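Local coordinates for protein staphylococcal enterotoxin A (Staphylococcus aureus, PDB 1ESF) that acts as a superantigen that binds MHC class II and T-cell receptor molecules, with zinc required for the MHC interaction, and causes staphylococcal food poisoning, at residues H50-K55 and D75-Y80; N65-D70 and K103-Y108; V85-A90 and G109-H114. One frame throughout, in Å; residues are numbered along the deposited sequence.

Contact 1. Residues H50-K55 and D75-Y80; sequences HTILFK and DIVDKY
Val77 leans from helix 74-80 onto the start of strand 51-54 and fits its two methyls to different features there. CG2 comes down on the face of the His50–Thr51 peptide, directly above the carbonyl carbon, with His50 C only 3.2 Å from Val77 CG2; packing at this point is tight. The other methyl turns toward the next residues, where Val77 CG1 lies 3.8 Å from Thr51 O and 3.9 Å from Ile52 CG1. Having CG1 opposite Val77's own N (chi1 164°) places one methyl over the peptide and the other nearer Ile52. Ile52 answers from the strand side, and the two side chains run antiparallel alongside one another. Its CG1–CD1 arm is extended, so the end methyl passes Val77 and reaches the Val77 carbonyl and the Tyr80 CB: Ile52 CD1 is 3.9 Å from Val77 O and 4.0 Å from Tyr80 CB. Strand and helix axes approach to 8.6 Å at 40°, a gap filled by these branched side chains. This is the OB-fold barrel of the toxin family, in which a helix between the third and fourth strands closes one end of the barrel; Ile52 is a second-strand residue facing that helix. Tyr80 offers the strand little beyond its CB. Its side chain crosses Ile52 at about a right angle and carries the ring away toward Val85, Val111 and Leu113, while Lys79 CB sits over the centre of one ring face and Ile76 CG2 meets the ring edge in plane. The His50 imidazole also turns from the helix: Thr51 CG2 packs 3.4 Å above one face of the His50 ring, near its rim, and NE2 makes a weak hydrogen bond to Asp70 OD2.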
loop_
_atom_site.group_PDB
_atom_site.type_symbol
_atom_site.label_atom_id
_atom_site.label_comp_id
_atom_site.label_asym_id
_atom_site.label_seq_id
_atom_site.Cartn_x
_atom_site.Cartn_y
_atom_site.Cartn_z
ATOM N N HIS A 50 -3.027 -16.521 12.175
ATOM C CA HIS A 50 -2.326 -15.303 11.797
ATOM C C HIS A 50 -3.268 -14.366 11.152
ATOM O O HIS A 50 -2.848 -13.493 10.429
ATOM C CB HIS A 50 -1.209 -15.618 10.804
ATOM C CG HIS A 50 -1.721 -16.156 9.505
ATOM N ND1 HIS A 50 -2.468 -17.316 9.427
ATOM C CD2 HIS A 50 -1.713 -15.626 8.257
ATOM C CE1 HIS A 50 -2.902 -17.466 8.190
ATOM N NE2 HIS A 50 -2.458 -16.455 7.463
ATOM N N THR A 51 -4.555 -14.572 11.357
ATOM C CA THR A 51 -5.574 -13.708 10.744
ATOM C C THR A 51 -6.558 -13.100 11.795
ATOM O O THR A 51 -6.551 -13.500 12.956
ATOM C CB THR A 51 -6.438 -14.516 9.614
ATOM O OG1 THR A 51 -7.331 -15.467 10.224
ATOM C CG2 THR A 51 -5.531 -15.264 8.608
ATOM N N ILE A 52 -7.313 -12.066 11.422
ATOM C CA ILE A 52 -8.380 -11.541 12.283
ATOM C C ILE A 52 -9.553 -11.471 11.303
ATOM O O ILE A 52 -9.405 -11.012 10.139
ATOM C CB ILE A 52 -8.126 -10.170 12.908
ATOM C CG1 ILE A 52 -7.051 -10.259 13.989
ATOM C CG2 ILE A 52 -9.434 -9.659 13.508
ATOM C CD1 ILE A 52 -6.526 -8.889 14.490
ATOM N N LEU A 53 -10.692 -11.997 11.742
ATOM C CA LEU A 53 -11.862 -12.049 10.911
ATOM C C LEU A 53 -12.880 -11.072 11.409
ATOM O O LEU A 53 -13.277 -11.145 12.554
ATOM C CB LEU A 53 -12.434 -13.467 10.912
ATOM C CG LEU A 53 -13.845 -13.569 10.344
ATOM C CD1 LEU A 53 -13.848 -13.235 8.851
ATOM C CD2 LEU A 53 -14.390 -14.971 10.595
ATOM N N PHE A 54 -13.226 -10.115 10.552
ATOM C CA PHE A 54 -14.240 -9.098 10.830
ATOM C C PHE A 54 -15.568 -9.547 10.239
ATOM O O PHE A 54 -15.843 -9.365 9.051
ATOM C CB PHE A 54 -13.855 -7.715 10.270
ATOM C CG PHE A 54 -12.761 -7.033 11.036
ATOM C CD1 PHE A 54 -11.435 -7.336 10.784
ATOM C CD2 PHE A 54 -13.062 -6.155 12.053
ATOM C CE1 PHE A 54 -10.419 -6.788 11.537
ATOM C CE2 PHE A 54 -12.044 -5.605 12.816
ATOM C CZ PHE A 54 -10.717 -5.925 12.558
ATOM N N LYS A 55 -16.383 -10.164 11.091
ATOM C CA LYS A 55 -17.698 -10.668 10.731
ATOM C C LYS A 55 -18.715 -9.562 10.455
ATOM O O LYS A 55 -18.960 -8.714 11.322
ATOM C CB LYS A 55 -18.199 -11.540 11.863
ATOM C CG LYS A 55 -17.393 -12.784 12.052
ATOM C CD LYS A 55 -17.676 -13.298 13.423
ATOM C CE LYS A 55 -17.618 -14.798 13.448
ATOM N NZ LYS A 55 -18.297 -15.264 14.692
ATOM N N ASP A 75 1.971 -13.422 16.292
ATOM C CA ASP A 75 2.579 -12.381 17.127
ATOM C C ASP A 75 2.052 -11.030 16.758
ATOM O O ASP A 75 1.930 -10.160 17.609
ATOM C CB ASP A 75 4.094 -12.341 16.994
ATOM C CG ASP A 75 4.794 -13.491 17.727
ATOM O OD1 ASP A 75 4.135 -14.456 18.202
ATOM O OD2 ASP A 75 6.036 -13.425 17.817
ATOM N N ILE A 76 1.812 -10.816 15.474
ATOM C CA ILE A 76 1.252 -9.545 15.047
ATOM C C ILE A 76 -0.245 -9.550 15.389
ATOM O O ILE A 76 -0.761 -8.576 15.926
ATOM C CB ILE A 76 1.429 -9.292 13.517
ATOM C CG1 ILE A 76 2.898 -9.339 13.121
ATOM C CG2 ILE A 76 0.860 -7.921 13.126
ATOM C CD1 ILE A 76 3.106 -9.162 11.563
ATOM N N VAL A 77 -0.940 -10.636 15.081
ATOM C CA VAL A 77 -2.355 -10.704 15.355
ATOM C C VAL A 77 -2.685 -10.302 16.788
ATOM O O VAL A 77 -3.668 -9.590 17.037
ATOM C CB VAL A 77 -2.888 -12.099 15.103
ATOM C CG1 VAL A 77 -4.245 -12.270 15.737
ATOM C CG2 VAL A 77 -2.974 -12.318 13.655
ATOM N N ASP A 78 -1.877 -10.777 17.722
ATOM C CA ASP A 78 -2.087 -10.508 19.140
ATOM C C ASP A 78 -2.120 -9.028 19.565
ATOM O O ASP A 78 -2.804 -8.711 20.542
ATOM C CB ASP A 78 -1.071 -11.287 20.019
ATOM C CG ASP A 78 -1.434 -12.782 20.207
ATOM O OD1 ASP A 78 -2.596 -13.124 20.526
ATOM O OD2 ASP A 78 -0.518 -13.620 20.093
ATOM N N LYS A 79 -1.409 -8.133 18.856
ATOM C CA LYS A 79 -1.397 -6.686 19.199
ATOM C C LYS A 79 -2.674 -5.972 18.847
ATOM O O LYS A 79 -2.909 -4.878 19.348
ATOM C CB LYS A 79 -0.271 -5.899 18.512
ATOM C CG LYS A 79 1.111 -6.412 18.780
ATOM C CD LYS A 79 2.091 -5.255 18.856
ATOM C CE LYS A 79 3.335 -5.670 19.655
ATOM N NZ LYS A 79 4.307 -4.547 19.935
ATOM N N TYR A 80 -3.488 -6.584 17.991
ATOM C CA TYR A 80 -4.728 -5.985 17.535
ATOM C C TYR A 80 -5.986 -6.777 17.876
ATOM O O TYR A 80 -7.094 -6.223 17.866
ATOM C CB TYR A 80 -4.673 -5.731 16.006
ATOM C CG TYR A 80 -3.452 -4.980 15.547
ATOM C CD1 TYR A 80 -3.241 -3.625 15.891
ATOM C CD2 TYR A 80 -2.464 -5.640 14.839
ATOM C CE1 TYR A 80 -2.047 -2.967 15.535
ATOM C CE2 TYR A 80 -1.283 -5.007 14.485
ATOM C CZ TYR A 80 -1.064 -3.676 14.832
ATOM O OH TYR A 80 0.172 -3.126 14.485
#

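Contact 2. Residues N65-D70 and K103-Y108; sequences NDLLVD and KTACMY
Asp66 to Asp70 run parallel to Thr104 to Tyr108 in five successive bridges, the axes 4.7 Å apart and crossing at -27°. This is the parallel pairing of third and fifth strands that helps close an OB-fold barrel. The backbone bonds alternate: Ala105 N to Asp66 O, Leu68 N to Ala105 O (2.8 Å and almost straight), Met107 N to Leu68 O, Asp70 N to Met107 O. Where the pairing begins, Lys103 O is gripped twice, by Asn65 N at 2.8 Å and Asp66 N at 3.2 Å.

Leu67, Val69, Ala105 and Met107 share one face. Leu67 CD1 rests 4.2 Å from Ala105 CB, and Val69 CG2 meets Met107 CE; Leu87 and Tyr91 of the fourth strand cover Leu67. On the other face Leu68 has its CB 3.9 Å from Thr104 CG2. Its CG stands opposite the backbone N (chi1 180°), which carries Leu68 CD2 to 3.9 Å from Cys106 SG, the sulfur tied to Cys96 by the disulfide. Asp66 turns its carboxylate to Gly56 N and Thr100 N, so this buried acid is held by two backbone amides. Asp70 and Tyr108 leave their strands abreast, in a common direction, with carboxylate and ring 69° apart. Asp70 OD1 forms a salt bridge with Arg214 NE and Tyr108 OH hydrogen-bonds Asn207 O; nearer the strands, Asp70 CB lies 3.8 Å from Tyr108 CD1.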
loop_
_atom_site.group_PDB
_atom_site.type_symbol
_atom_site.label_atom_id
_atom_site.label_comp_id
_atom_site.label_asym_id
_atom_site.label_seq_id
_atom_site.Cartn_x
_atom_site.Cartn_y
_atom_site.Cartn_z
ATOM N N ASN A 65 -19.627 -9.889 2.977
ATOM C CA ASN A 65 -20.113 -9.287 4.198
ATOM C C ASN A 65 -19.040 -9.383 5.255
ATOM O O ASN A 65 -19.021 -8.556 6.182
ATOM C CB ASN A 65 -21.536 -9.678 4.649
ATOM C CG ASN A 65 -21.759 -11.141 4.681
ATOM O OD1 ASN A 65 -20.813 -11.924 4.652
ATOM N ND2 ASN A 65 -23.023 -11.540 4.749
ATOM N N ASP A 66 -18.060 -10.268 5.024
ATOM C CA ASP A 66 -16.954 -10.429 5.955
ATOM C C ASP A 66 -15.598 -9.978 5.366
ATOM O O ASP A 66 -15.347 -10.075 4.164
ATOM C CB ASP A 66 -16.815 -11.865 6.385
ATOM C CG ASP A 66 -18.010 -12.394 7.137
ATOM O OD1 ASP A 66 -18.950 -11.670 7.506
ATOM O OD2 ASP A 66 -17.996 -13.602 7.362
ATOM N N LEU A 67 -14.734 -9.472 6.239
ATOM C CA LEU A 67 -13.398 -9.029 5.851
ATOM C C LEU A 67 -12.372 -9.843 6.636
ATOM O O LEU A 67 -12.398 -9.864 7.868
ATOM C CB LEU A 67 -13.173 -7.517 6.109
ATOM C CG LEU A 67 -11.789 -7.002 5.643
ATOM C CD1 LEU A 67 -11.706 -6.943 4.145
ATOM C CD2 LEU A 67 -11.549 -5.635 6.146
ATOM N N LEU A 68 -11.513 -10.567 5.921
ATOM C CA LEU A 68 -10.475 -11.360 6.562
ATOM C C LEU A 68 -9.116 -10.670 6.401
ATOM O O LEU A 68 -8.725 -10.403 5.280
ATOM C CB LEU A 68 -10.453 -12.759 5.948
ATOM C CG LEU A 68 -9.385 -13.632 6.570
ATOM C CD1 LEU A 68 -9.868 -14.118 7.941
ATOM C CD2 LEU A 68 -9.134 -14.768 5.629
ATOM N N VAL A 69 -8.446 -10.308 7.500
ATOM C CA VAL A 69 -7.127 -9.659 7.447
ATOM C C VAL A 69 -6.056 -10.630 7.802
ATOM O O VAL A 69 -6.079 -11.257 8.851
ATOM C CB VAL A 69 -6.976 -8.469 8.373
ATOM C CG1 VAL A 69 -5.641 -7.794 8.123
ATOM C CG2 VAL A 69 -8.103 -7.509 8.146
ATOM N N ASP A 70 -5.040 -10.628 6.970
ATOM C CA ASP A 70 -3.933 -11.551 7.073
ATOM C C ASP A 70 -2.652 -10.836 7.442
ATOM O O ASP A 70 -2.278 -9.878 6.777
ATOM C CB ASP A 70 -3.794 -12.153 5.691
ATOM C CG ASP A 70 -3.156 -13.488 5.679
ATOM O OD1 ASP A 70 -1.935 -13.568 5.833
ATOM O OD2 ASP A 70 -3.885 -14.457 5.429
ATOM N N LYS A 103 -18.736 -15.107 0.565
ATOM C CA LYS A 103 -18.928 -13.734 0.902
ATOM C C LYS A 103 -17.843 -13.116 1.728
ATOM O O LYS A 103 -18.124 -12.221 2.513
ATOM C CB LYS A 103 -20.308 -13.555 1.534
ATOM C CG LYS A 103 -21.478 -13.764 0.516
ATOM C CD LYS A 103 -22.877 -13.754 1.152
ATOM C CE LYS A 103 -23.705 -15.041 0.841
ATOM N NZ LYS A 103 -23.197 -16.364 1.409
ATOM N N THR A 104 -16.593 -13.507 1.491
ATOM C CA THR A 104 -15.464 -12.944 2.253
ATOM C C THR A 104 -14.476 -12.220 1.336
ATOM O O THR A 104 -14.221 -12.681 0.218
ATOM C CB THR A 104 -14.718 -14.038 3.057
ATOM O OG1 THR A 104 -15.651 -14.677 3.938
ATOM C CG2 THR A 104 -13.647 -13.462 3.904
ATOM N N ALA A 105 -14.014 -11.044 1.762
ATOM C CA ALA A 105 -13.008 -10.267 1.005
ATOM C C ALA A 105 -11.779 -10.381 1.909
ATOM O O ALA A 105 -11.918 -10.559 3.144
ATOM C CB ALA A 105 -13.412 -8.816 0.828
ATOM N N CYS A 106 -10.594 -10.357 1.287
ATOM C CA CYS A 106 -9.307 -10.525 1.963
ATOM C C CYS A 106 -8.419 -9.310 1.802
ATOM O O CYS A 106 -8.420 -8.676 0.753
ATOM C CB CYS A 106 -8.596 -11.792 1.408
ATOM S SG CYS A 106 -9.191 -13.449 1.923
ATOM N N MET A 107 -7.642 -9.023 2.831
ATOM C CA MET A 107 -6.736 -7.875 2.826
ATOM C C MET A 107 -5.507 -8.266 3.593
ATOM O O MET A 107 -5.572 -9.152 4.428
ATOM C CB MET A 107 -7.402 -6.701 3.550
ATOM C CG MET A 107 -6.539 -5.487 3.812
ATOM S SD MET A 107 -7.622 -4.173 4.225
ATOM C CE MET A 107 -7.301 -3.968 5.822
ATOM N N TYR A 108 -4.381 -7.643 3.261
ATOM C CA TYR A 108 -3.119 -7.850 3.942
ATOM C C TYR A 108 -2.810 -6.630 4.805
ATOM O O TYR A 108 -2.749 -5.514 4.298
ATOM C CB TYR A 108 -1.993 -8.021 2.918
ATOM C CG TYR A 108 -2.095 -9.306 2.167
ATOM C CD1 TYR A 108 -1.882 -10.493 2.820
ATOM C CD2 TYR A 108 -2.368 -9.344 0.822
ATOM C CE1 TYR A 108 -1.943 -11.672 2.168
ATOM C CE2 TYR A 108 -2.413 -10.539 0.157
ATOM C CZ TYR A 108 -2.191 -11.683 0.849
ATOM O OH TYR A 108 -2.151 -12.910 0.262
#

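Contact 3. Residues V85-A90 and G109-H114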
loop_
_atom_site.group_PDB
_atom_site.type_symbol
_atom_site.label_atom_id
_atom_site.label_comp_id
_atom_site.label_asym_id
_atom_site.label_seq_id
_atom_site.Cartn_x
_atom_site.Cartn_y
_atom_site.Cartn_z
ATOM N N VAL A 85 -9.379 -0.741 16.594
ATOM C CA VAL A 85 -8.455 -0.556 15.463
ATOM C C VAL A 85 -9.064 0.269 14.342
ATOM O O VAL A 85 -10.285 0.338 14.264
ATOM C CB VAL A 85 -8.079 -2.005 14.841
ATOM C CG1 VAL A 85 -7.408 -2.905 15.869
ATOM C CG2 VAL A 85 -9.337 -2.747 14.325
ATOM N N ASP A 86 -8.222 0.890 13.496
ATOM C CA ASP A 86 -8.669 1.631 12.303
ATOM C C ASP A 86 -8.186 0.789 11.126
ATOM O O ASP A 86 -7.183 0.130 11.240
ATOM C CB ASP A 86 -7.985 3.009 12.171
ATOM C CG ASP A 86 -8.434 4.009 13.235
ATOM O OD1 ASP A 86 -9.575 3.905 13.640
ATOM O OD2 ASP A 86 -7.677 4.898 13.670
ATOM N N LEU A 87 -8.858 0.821 9.998
ATOM C CA LEU A 87 -8.424 0.043 8.877
ATOM C C LEU A 87 -8.294 0.836 7.595
ATOM O O LEU A 87 -9.172 1.603 7.258
ATOM C CB LEU A 87 -9.383 -1.088 8.613
ATOM C CG LEU A 87 -9.499 -2.204 9.659
ATOM C CD1 LEU A 87 -10.586 -1.906 10.695
ATOM C CD2 LEU A 87 -9.867 -3.426 8.921
ATOM N N TYR A 88 -7.194 0.630 6.871
ATOM C CA TYR A 88 -6.974 1.277 5.595
ATOM C C TYR A 88 -6.088 0.390 4.695
ATOM O O TYR A 88 -4.863 0.350 4.861
ATOM C CB TYR A 88 -6.321 2.639 5.805
ATOM C CG TYR A 88 -6.344 3.536 4.581
ATOM C CD1 TYR A 88 -5.819 3.112 3.326
ATOM C CD2 TYR A 88 -6.862 4.809 4.676
ATOM C CE1 TYR A 88 -5.834 3.949 2.227
ATOM C CE2 TYR A 88 -6.868 5.652 3.583
ATOM C CZ TYR A 88 -6.361 5.222 2.368
ATOM O OH TYR A 88 -6.413 6.122 1.333
ATOM N N GLY A 89 -6.697 -0.271 3.715
ATOM C CA GLY A 89 -5.946 -1.133 2.798
ATOM C C GLY A 89 -6.781 -1.557 1.603
ATOM O O GLY A 89 -7.981 -1.209 1.518
ATOM N N ALA A 90 -6.183 -2.324 0.692
ATOM C CA ALA A 90 -6.883 -2.778 -0.498
ATOM C C ALA A 90 -7.341 -4.200 -0.297
ATOM O O ALA A 90 -6.632 -5.023 0.268
ATOM C CB ALA A 90 -5.995 -2.687 -1.694
ATOM N N GLY A 109 -2.626 -6.847 6.101
ATOM C CA GLY A 109 -2.300 -5.772 7.020
ATOM C C GLY A 109 -3.325 -4.677 6.945
ATOM O O GLY A 109 -4.520 -4.951 6.786
ATOM N N GLY A 110 -2.849 -3.436 7.038
ATOM C CA GLY A 110 -3.729 -2.256 7.012
ATOM C C GLY A 110 -4.455 -1.874 8.325
ATOM O O GLY A 110 -5.350 -1.078 8.328
ATOM N N VAL A 111 -3.974 -2.369 9.449
ATOM C CA VAL A 111 -4.554 -2.171 10.744
ATOM C C VAL A 111 -3.654 -1.367 11.643
ATOM O O VAL A 111 -2.488 -1.656 11.778
ATOM C CB VAL A 111 -4.816 -3.580 11.363
ATOM C CG1 VAL A 111 -5.516 -3.496 12.762
ATOM C CG2 VAL A 111 -5.676 -4.393 10.389
ATOM N N THR A 112 -4.210 -0.340 12.261
ATOM C CA THR A 112 -3.475 0.473 13.194
ATOM C C THR A 112 -4.386 0.581 14.415
ATOM O O THR A 112 -5.597 0.468 14.301
ATOM C CB THR A 112 -3.231 1.888 12.677
ATOM O OG1 THR A 112 -4.432 2.369 12.093
ATOM C CG2 THR A 112 -2.078 1.932 11.688
ATOM N N LEU A 113 -3.798 0.753 15.581
ATOM C CA LEU A 113 -4.550 0.919 16.825
ATOM C C LEU A 113 -5.282 2.281 16.775
ATOM O O LEU A 113 -4.735 3.287 16.291
ATOM C CB LEU A 113 -3.592 0.776 18.016
ATOM C CG LEU A 113 -3.173 -0.677 18.363
ATOM C CD1 LEU A 113 -2.081 -0.686 19.428
ATOM C CD2 LEU A 113 -4.365 -1.511 18.823
ATOM N N HIS A 114 -6.548 2.279 17.200
ATOM C CA HIS A 114 -7.386 3.459 17.132
ATOM C C HIS A 114 -7.170 4.521 18.194
ATOM O O HIS A 114 -7.278 5.746 17.921
ATOM C CB HIS A 114 -8.848 3.070 17.132
ATOM C CG HIS A 114 -9.774 4.235 17.317
ATOM N ND1 HIS A 114 -10.448 4.831 16.271
ATOM C CD2 HIS A 114 -10.092 4.955 18.421
ATOM C CE1 HIS A 114 -11.128 5.874 16.714
ATOM N NE2 HIS A 114 -10.926 5.969 18.015
HETATM O O HOH W 1 -5.137 4.255 13.919
#
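The bump on one side is Val111 CG1, which presses on the flank of Val85 where CB carries its hydrogen, 3.6 Å from Val85 CB and 3.7 Å from Val85 CG1. With CG1 swung opposite its own backbone N (chi1 -177°), Val111 brings that methyl to the neighbouring strand. The hollow further along is Gly110, whose positive phi suits glycine: with no side chain there, Tyr88 O comes to 3.6 Å from Gly110 CA, buried and without a polar partner in the model. Gly110 O accepts from Tyr88 N. Strands 85-92 and 104-113 form the antiparallel hairpin of the fourth and fifth OB-fold strands; Asp86 and Thr112 are a hydrogen-bonded pair, N to O both ways.

On the opposite face Asp86 fills the angle between Thr112 and His114. His114 ND1 donates to Asp86 OD1 at 2.9 Å, arriving on the syn side 21° out of the carboxylate plane, with ring and carboxylate 76° apart. A water bridges three residues, giving protons to Asp86 OD2 and Leu113 O and accepting from Thr112 OG1. Since Asn40 N also binds OD1, both carboxylate oxygens are served by donors, which would favour a charged Asp86 and probably raise the proton affinity of His114.

How the contacts relate
All three contacts belong to the one OB-fold barrel and are mostly buried, although contact 3 reaches the surface at Leu113 and contact 2 at Lys103. Contacts 2 and 3 use successive parts of strand 104-113, first parallel to 66-70 and then antiparallel to 85-92, and Gly109 N probably bonds Asp70 O where they meet. Contact 1 adds the helix, whose Tyr80 ring packs on Val111 CG1 of contact 3, while Ile52 and Phe54 probably bond the backbone of 66-70. Chemistry follows position: contact 1 is made by aliphatic side chains against each other and against backbone; both strand pairs are backbone-bonded, but the acids of contact 2 find their polar partners outside it, whereas Asp86 of contact 3 bonds a histidine and a water within it.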